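Local structure of acyl-CoA dehydrogenase (Geobacillus kaustophilus, 2PG0) at residues A[278-281]-A[282-285]; A[329-332]-A[333-336]. The protein probably catalyses the FAD-dependent dehydrogenation of acyl chains at the alpha-beta position, as a four-chain flavoprotein of the acyl-CoA dehydrogenase family. All coordinates share one frame; numbering follows the deposited sequence.

Interaction 1: A[278-281]-A[282-285]; sequences GKRV and SEFQ. With FAD (flavin-adenine dinucleotide), chain D.
R280 and E283 face each other across a tight local turn, joined at both backbone and side chain. The carboxylate oxygen E283 OE2 accepts the R280 N amide hydrogen at 2.9 Å, from above the carboxylate plane, while E283 N is bonded to R280 O. Along the R280 side chain, CB lies 3.4 Å from E283 OE2, and CG and CD continue past the same oxygen at growing distance. A bend at chi3 (-70°) then folds the guanidinium back over the glutamate. The two flat groups stack with planes 15° apart, R280 NE being 3.3 Å from E283 OE2; with no N-H aimed at that oxygen, this salt bridge is one of charge alone. R280 NH2 rests 3.5 Å from E283 CG, whereas R280 NH1 leaves the turn to bond L385 O of a neighbouring subunit; S282 OG bonds the same oxygen. This 3-10 turn links the antiparallel strand pair 275-276 and 279-280 to helix 285-313, with F284 at the helix N-cap position and F284 N bonded to V281 O. The F284 ring lies between K279 and the FAD adenine: K279 CD makes an off-centre CH-pi contact 4.3 Å from the ring centroid, and FAD N6A sits 3.2 Å above the plane, over its centre. An alanine in place of F284 would probably leave the adenine amino group without its aromatic support and K279 CD without its CH-pi partner. V281 CG1 meets the cofactor ribose at FAD O4B, 3.6 Å away. One water accepts from K279 NZ and donates to E283 O.

Interaction 2: A[329-332]-A[333-336]; sequences ITEM and AKRV
E331 and K334 run alongside each other in the same direction and close a salt bridge one helical turn apart. K334 NZ donates to E331 OE1 at 3.0 Å, approaching on the syn side but 26° out of the carboxylate plane; a second, weak bond reaches E331 OE2 at 3.2 Å. Both chains bend to meet: E331 folds at chi2 (-56°), and K334 turns at chi3 (65°), which brings CE to 3.5 Å from E331 OE1. One residue further on, the R335 guanidinium lies back along the helix, one face over M332 CA at 3.5 Å, near the edge of the group, with E331 O on that face too. Its NH2 also touches M332 CG, the two side chains being roughly perpendicular. Beneath these groups runs the regular ladder of helix 319-343, in which A333, K334, R335 and V336 donate their N-H to the carbonyls of I329, T330, E331 and M332. The next shell fixes the polar ends. N372 ND2 bonds both E331 OE2 and T330 OG1, tying the helix to the segment holding the FAD-binding residues T371 and E373, and R335 NH2 forms a salt bridge with E297 of helix 285-313. T330 OG1 is also hydrogen-bonded to K326 O, one turn back. I329 and V336 pack on helix 237-273, while M332 packs on I298. With a lysine cation spanning both oxygens, weakly at OE2, and the N372 amide adding a bond at OE2, the E331 carboxylate is likely to be stabilised in its charged form.

Overall arrangement
Both interactions belong to the helical C-terminal region of the acyl-CoA dehydrogenase fold and follow one another along the chain, 278-285 closing before 329-336 begins. Their centres are 25 Å apart and their nearest atoms about 14 Å, so they do not touch. Helix 285-313 connects them: interaction 1 leads directly into its start, and interaction 2, within helix 319-343, packs against its middle and later residues. Interaction 1 lies far out, about 38 Å from the chain centre, where subunits meet around the FAD adenine; interaction 2 is deeper, at 16 Å. Further along helix 319-343, Q342 O bonds that same FAD, so both contacts lie on elements that build the cofactor site.

Interaction 1: A[278-281]-A[282-285]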
ATOM      1  N   GLY A 278      -6.978   0.987  30.351  1.00 20.64           N
ATOM      2  CA  GLY A 278      -7.677   2.078  31.036  1.00 21.18           C
ATOM      3  C   GLY A 278      -8.303   3.106  30.114  1.00 21.35           C
ATOM      4  O   GLY A 278      -8.698   4.185  30.565  1.00 21.82           O
ATOM      5  N   LYS A 279      -8.377   2.771  28.825  1.00 21.18           N
ATOM      6  CA  LYS A 279      -8.914   3.652  27.789  1.00 20.99           C
ATOM      7  C   LYS A 279      -9.898   2.891  26.916  1.00 20.20           C
ATOM      8  O   LYS A 279      -9.800   1.669  26.787  1.00 20.03           O
ATOM      9  CB  LYS A 279      -7.793   4.151  26.867  1.00 21.49           C
ATOM     10  CG  LYS A 279      -6.803   5.110  27.480  1.00 24.00           C
ATOM     11  CD  LYS A 279      -5.937   5.746  26.402  1.00 27.41           C
ATOM     12  CE  LYS A 279      -4.829   6.576  27.032  1.00 29.65           C
ATOM     13  NZ  LYS A 279      -4.151   7.433  26.017  1.00 31.89           N
ATOM     14  N   ARG A 280     -10.826   3.614  26.298  1.00 19.23           N
ATOM     15  CA  ARG A 280     -11.579   3.069  25.172  1.00 19.28           C
ATOM     16  C   ARG A 280     -10.575   2.871  24.033  1.00 17.70           C
ATOM     17  O   ARG A 280      -9.645   3.670  23.869  1.00 16.88           O
ATOM     18  CB  ARG A 280     -12.714   4.012  24.750  1.00 19.21           C
ATOM     19  CG  ARG A 280     -13.844   4.133  25.772  1.00 21.33           C
ATOM     20  CD  ARG A 280     -14.854   5.225  25.412  1.00 22.68           C
ATOM     21  NE  ARG A 280     -14.310   6.577  25.559  1.00 29.72           N
ATOM     22  CZ  ARG A 280     -14.096   7.416  24.550  1.00 31.73           C
ATOM     23  NH1 ARG A 280     -14.392   7.052  23.308  1.00 34.60           N
ATOM     24  NH2 ARG A 280     -13.592   8.624  24.781  1.00 33.40           N
ATOM     25  N   VAL A 281     -10.735   1.791  23.273  1.00 16.60           N
ATOM     26  CA  VAL A 281      -9.815   1.500  22.174  1.00 15.87           C
ATOM     27  C   VAL A 281      -9.811   2.656  21.153  1.00 15.36           C
ATOM     28  O   VAL A 281      -8.772   2.985  20.575  1.00 15.13           O
ATOM     29  CB  VAL A 281     -10.116   0.126  21.521  1.00 15.96           C
ATOM     30  CG1 VAL A 281      -9.299  -0.077  20.250  1.00 15.91           C
ATOM     31  CG2 VAL A 281      -9.816  -1.014  22.514  1.00 15.80           C
ATOM     32  N   SER A 282     -10.968   3.291  20.987  1.00 14.94           N
ATOM     33  CA  SER A 282     -11.134   4.446  20.096  1.00 15.04           C
ATOM     34  C   SER A 282     -10.317   5.682  20.526  1.00 15.27           C
ATOM     35  O   SER A 282     -10.253   6.664  19.790  1.00 15.12           O
ATOM     36  CB  SER A 282     -12.618   4.810  19.994  1.00 15.18           C
ATOM     37  OG  SER A 282     -13.144   5.162  21.265  1.00 15.25           O
ATOM     38  N   GLU A 283      -9.702   5.630  21.710  1.00 14.86           N
ATOM     39  CA  GLU A 283      -8.899   6.748  22.213  1.00 15.78           C
ATOM     40  C   GLU A 283      -7.423   6.667  21.806  1.00 14.65           C
ATOM     41  O   GLU A 283      -6.686   7.654  21.920  1.00 15.06           O
ATOM     42  CB  GLU A 283      -9.032   6.873  23.731  1.00 15.94           C
ATOM     43  CG  GLU A 283     -10.427   7.268  24.203  1.00 18.22           C
ATOM     44  CD  GLU A 283     -10.498   7.395  25.711  1.00 19.38           C
ATOM     45  OE1 GLU A 283      -9.947   8.376  26.253  1.00 24.93           O
ATOM     46  OE2 GLU A 283     -11.096   6.511  26.361  1.00 23.78           O
ATOM     47  N   PHE A 284      -6.986   5.506  21.324  1.00 12.91           N
ATOM     48  CA  PHE A 284      -5.602   5.366  20.863  1.00 12.76           C
ATOM     49  C   PHE A 284      -5.460   6.014  19.501  1.00 11.92           C
ATOM     50  O   PHE A 284      -6.328   5.853  18.635  1.00 11.53           O
ATOM     51  CB  PHE A 284      -5.182   3.891  20.833  1.00 13.01           C
ATOM     52  CG  PHE A 284      -5.151   3.265  22.196  1.00 13.97           C
ATOM     53  CD1 PHE A 284      -4.138   3.589  23.095  1.00 16.06           C
ATOM     54  CD2 PHE A 284      -6.157   2.391  22.598  1.00 15.09           C
ATOM     55  CE1 PHE A 284      -4.115   3.026  24.384  1.00 17.05           C
ATOM     56  CE2 PHE A 284      -6.147   1.821  23.875  1.00 15.91           C
ATOM     57  CZ  PHE A 284      -5.128   2.138  24.765  1.00 16.32           C
ATOM     58  N   GLN A 285      -4.382   6.772  19.322  1.00 11.78           N
ATOM     59  CA  GLN A 285      -4.230   7.582  18.111  1.00 11.23           C
ATOM     60  C   GLN A 285      -4.195   6.745  16.822  1.00 11.23           C
ATOM     61  O   GLN A 285      -4.792   7.139  15.805  1.00 10.40           O
ATOM     62  CB  GLN A 285      -3.005   8.486  18.199  1.00 11.06           C
ATOM     63  CG  GLN A 285      -3.040   9.601  17.136  1.00 11.07           C
ATOM     64  CD  GLN A 285      -1.701  10.275  16.930  1.00 11.54           C
ATOM     65  OE1 GLN A 285      -0.645   9.627  16.909  1.00 11.74           O
ATOM     66  NE2 GLN A 285      -1.736  11.599  16.763  1.00 11.40           N
TER
HETATM   67  PA  FAD D 401      -8.277  -6.596  22.470  1.00 19.81           P
HETATM   68  O1A FAD D 401      -9.606  -6.199  23.076  1.00 18.95           O
HETATM   69  O2A FAD D 401      -7.119  -6.627  23.436  1.00 18.84           O
HETATM   70  O5B FAD D 401      -7.919  -5.591  21.262  1.00 19.77           O
HETATM   71  C5B FAD D 401      -8.803  -5.451  20.171  1.00 21.57           C
HETATM   72  C4B FAD D 401      -8.164  -4.505  19.168  1.00 23.42           C
HETATM   73  O4B FAD D 401      -7.854  -3.302  19.841  1.00 23.22           O
HETATM   74  C3B FAD D 401      -6.856  -5.065  18.620  1.00 24.53           C
HETATM   75  O3B FAD D 401      -6.951  -5.227  17.232  1.00 25.82           O
HETATM   76  C2B FAD D 401      -5.833  -3.979  18.813  1.00 26.82           C
HETATM   77  O2B FAD D 401      -5.544  -3.468  17.534  1.00 31.10           O
HETATM   78  C1B FAD D 401      -6.568  -2.846  19.490  1.00 24.28           C
HETATM   79  N9A FAD D 401      -5.794  -2.307  20.624  1.00 24.28           N
HETATM   80  C8A FAD D 401      -5.814  -2.684  21.946  1.00 23.84           C
HETATM   81  N7A FAD D 401      -4.941  -1.902  22.628  1.00 23.46           N
HETATM   82  C5A FAD D 401      -4.370  -1.035  21.757  1.00 23.77           C
HETATM   83  C6A FAD D 401      -3.425  -0.026  21.900  1.00 24.20           C
HETATM   84  N6A FAD D 401      -2.921   0.272  23.096  1.00 23.94           N
HETATM   85  N1A FAD D 401      -3.038   0.699  20.788  1.00 24.00           N
HETATM   86  C2A FAD D 401      -3.574   0.440  19.543  1.00 23.78           C
HETATM   87  N3A FAD D 401      -4.515  -0.558  19.406  1.00 23.68           N
HETATM   88  C4A FAD D 401      -4.902  -1.279  20.494  1.00 24.16           C
HETATM   89  N1  FAD D 401      -5.388 -16.643  24.341  1.00 21.52           N
HETATM   90  C2  FAD D 401      -4.763 -17.448  25.284  1.00 22.05           C
HETATM   91  O2  FAD D 401      -4.440 -16.981  26.378  1.00 21.68           O
HETATM   92  N3  FAD D 401      -4.515 -18.779  25.003  1.00 21.49           N
HETATM   93  C4  FAD D 401      -4.884 -19.312  23.779  1.00 22.01           C
HETATM   94  O4  FAD D 401      -4.659 -20.496  23.545  1.00 21.39           O
HETATM   95  C4X FAD D 401      -5.503 -18.502  22.818  1.00 21.95           C
HETATM   96  N5  FAD D 401      -5.877 -19.024  21.587  1.00 21.88           N
HETATM   97  C5X FAD D 401      -6.514 -18.224  20.659  1.00 21.62           C
HETATM   98  C6  FAD D 401      -6.898 -18.772  19.436  1.00 21.86           C
HETATM   99  C7  FAD D 401      -7.536 -17.991  18.481  1.00 21.56           C
HETATM  100  C7M FAD D 401      -7.927 -18.636  17.179  1.00 21.80           C
HETATM  101  C8  FAD D 401      -7.792 -16.642  18.759  1.00 21.79           C
HETATM  102  C8M FAD D 401      -8.471 -15.733  17.786  1.00 21.95           C
HETATM  103  C9  FAD D 401      -7.412 -16.097  19.980  1.00 21.76           C
HETATM  104  C9A FAD D 401      -6.763 -16.874  20.941  1.00 21.87           C
HETATM  105  N10 FAD D 401      -6.368 -16.333  22.167  1.00 21.75           N
HETATM  106  C10 FAD D 401      -5.758 -17.154  23.107  1.00 21.83           C
HETATM  107  C1' FAD D 401      -6.513 -14.855  22.488  1.00 21.07           C
HETATM  108  C2' FAD D 401      -5.681 -13.875  21.643  1.00 20.55           C
HETATM  109  O2' FAD D 401      -4.333 -13.845  22.065  1.00 21.81           O
HETATM  110  C3' FAD D 401      -6.314 -12.485  21.765  1.00 18.85           C
HETATM  111  O3' FAD D 401      -7.458 -12.455  20.933  1.00 17.24           O
HETATM  112  C4' FAD D 401      -5.377 -11.319  21.418  1.00 19.14           C
HETATM  113  O4' FAD D 401      -4.314 -11.236  22.347  1.00 19.13           O
HETATM  114  C5' FAD D 401      -6.093  -9.967  21.415  1.00 19.10           C
HETATM  115  O5' FAD D 401      -6.883  -9.812  22.576  1.00 19.40           O
HETATM  116  P   FAD D 401      -8.437  -9.440  22.422  1.00 19.36           P
HETATM  117  O1P FAD D 401      -9.108 -10.430  21.506  1.00 19.02           O
HETATM  118  O2P FAD D 401      -9.094  -9.381  23.783  1.00 20.56           O
HETATM  119  O3P FAD D 401      -8.436  -8.000  21.688  1.00 18.90           O
HETATM  120  O   HOH W   1      -4.282   8.363  23.367  1.00 37.53           O

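Interaction 2: A[329-332]-A[333-336]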
ATOM      1  N   ILE A 329     -13.991   0.611  -5.557  1.00 10.79           N
ATOM      2  CA  ILE A 329     -14.869   0.473  -4.387  1.00 11.35           C
ATOM      3  C   ILE A 329     -14.815  -0.948  -3.806  1.00 11.24           C
ATOM      4  O   ILE A 329     -14.803  -1.123  -2.585  1.00 11.22           O
ATOM      5  CB  ILE A 329     -16.323   0.943  -4.662  1.00 11.49           C
ATOM      6  CG1 ILE A 329     -16.346   2.454  -4.925  1.00 11.43           C
ATOM      7  CG2 ILE A 329     -17.223   0.648  -3.457  1.00 11.39           C
ATOM      8  CD1 ILE A 329     -17.686   2.994  -5.466  1.00 12.64           C
ATOM      9  N   THR A 330     -14.776  -1.959  -4.669  1.00 11.46           N
ATOM     10  CA  THR A 330     -14.664  -3.334  -4.170  1.00 11.88           C
ATOM     11  C   THR A 330     -13.335  -3.563  -3.433  1.00 12.29           C
ATOM     12  O   THR A 330     -13.325  -4.154  -2.351  1.00 11.78           O
ATOM     13  CB  THR A 330     -14.938  -4.413  -5.247  1.00 12.04           C
ATOM     14  OG1 THR A 330     -14.017  -4.278  -6.344  1.00 12.02           O
ATOM     15  CG2 THR A 330     -16.391  -4.336  -5.742  1.00 11.24           C
ATOM     16  N   GLU A 331     -12.221  -3.083  -3.997  1.00 12.82           N
ATOM     17  CA  GLU A 331     -10.928  -3.174  -3.300  1.00 13.68           C
ATOM     18  C   GLU A 331     -10.945  -2.396  -1.986  1.00 13.75           C
ATOM     19  O   GLU A 331     -10.420  -2.868  -0.984  1.00 13.17           O
ATOM     20  CB  GLU A 331      -9.758  -2.708  -4.172  1.00 14.03           C
ATOM     21  CG  GLU A 331      -9.450  -3.612  -5.365  1.00 16.00           C
ATOM     22  CD  GLU A 331      -9.164  -5.082  -5.001  1.00 19.21           C
ATOM     23  OE1 GLU A 331      -8.727  -5.381  -3.870  1.00 20.96           O
ATOM     24  OE2 GLU A 331      -9.364  -5.944  -5.880  1.00 21.26           O
ATOM     25  N   MET A 332     -11.564  -1.215  -2.002  1.00 14.68           N
ATOM     26  CA  MET A 332     -11.670  -0.373  -0.811  1.00 17.50           C
ATOM     27  C   MET A 332     -12.469  -1.085   0.285  1.00 15.15           C
ATOM     28  O   MET A 332     -12.095  -1.056   1.450  1.00 14.73           O
ATOM     29  CB  MET A 332     -12.345   0.946  -1.166  1.00 16.67           C
ATOM     30  CG  MET A 332     -12.105   2.052  -0.174  1.00 19.77           C
ATOM     31  SD  MET A 332     -13.388   3.293  -0.390  1.00 27.81           S
ATOM     32  CE  MET A 332     -14.764   2.378   0.366  1.00 25.31           C
ATOM     33  N   ALA A 333     -13.553  -1.749  -0.110  1.00 14.60           N
ATOM     34  CA  ALA A 333     -14.398  -2.455   0.844  1.00 12.91           C
ATOM     35  C   ALA A 333     -13.657  -3.662   1.427  1.00 12.52           C
ATOM     36  O   ALA A 333     -13.805  -3.979   2.608  1.00 12.14           O
ATOM     37  CB  ALA A 333     -15.713  -2.859   0.191  1.00 13.41           C
ATOM     38  N   LYS A 334     -12.832  -4.313   0.603  1.00 12.07           N
ATOM     39  CA  LYS A 334     -11.970  -5.399   1.078  1.00 12.01           C
ATOM     40  C   LYS A 334     -10.986  -4.907   2.138  1.00 11.58           C
ATOM     41  O   LYS A 334     -10.775  -5.577   3.146  1.00 11.12           O
ATOM     42  CB  LYS A 334     -11.244  -6.070  -0.097  1.00 12.27           C
ATOM     43  CG  LYS A 334     -12.134  -7.035  -0.885  1.00 12.11           C
ATOM     44  CD  LYS A 334     -11.566  -7.352  -2.279  1.00 12.81           C
ATOM     45  CE  LYS A 334     -10.249  -8.099  -2.225  1.00 15.63           C
ATOM     46  NZ  LYS A 334      -9.640  -8.190  -3.607  1.00 15.12           N
ATOM     47  N   ARG A 335     -10.416  -3.720   1.918  1.00 11.41           N
ATOM     48  CA  ARG A 335      -9.475  -3.132   2.866  1.00 11.71           C
ATOM     49  C   ARG A 335     -10.184  -2.758   4.159  1.00 11.44           C
ATOM     50  O   ARG A 335      -9.671  -2.983   5.247  1.00 11.32           O
ATOM     51  CB  ARG A 335      -8.792  -1.896   2.274  1.00 11.70           C
ATOM     52  CG  ARG A 335      -7.814  -2.211   1.149  1.00 12.75           C
ATOM     53  CD  ARG A 335      -6.882  -1.023   0.891  1.00 13.34           C
ATOM     54  NE  ARG A 335      -7.604   0.184   0.498  1.00 12.38           N
ATOM     55  CZ  ARG A 335      -8.068   0.431  -0.727  1.00 11.87           C
ATOM     56  NH1 ARG A 335      -7.891  -0.447  -1.704  1.00 12.91           N
ATOM     57  NH2 ARG A 335      -8.705   1.565  -0.982  1.00 13.06           N
ATOM     58  N   VAL A 336     -11.368  -2.174   4.027  1.00 11.61           N
ATOM     59  CA  VAL A 336     -12.222  -1.917   5.184  1.00 11.72           C
ATOM     60  C   VAL A 336     -12.461  -3.193   6.001  1.00 11.42           C
ATOM     61  O   VAL A 336     -12.305  -3.184   7.217  1.00 11.48           O
ATOM     62  CB  VAL A 336     -13.545  -1.230   4.762  1.00 11.35           C
ATOM     63  CG1 VAL A 336     -14.558  -1.221   5.923  1.00 12.70           C
ATOM     64  CG2 VAL A 336     -13.252   0.195   4.273  1.00 12.00           C
TER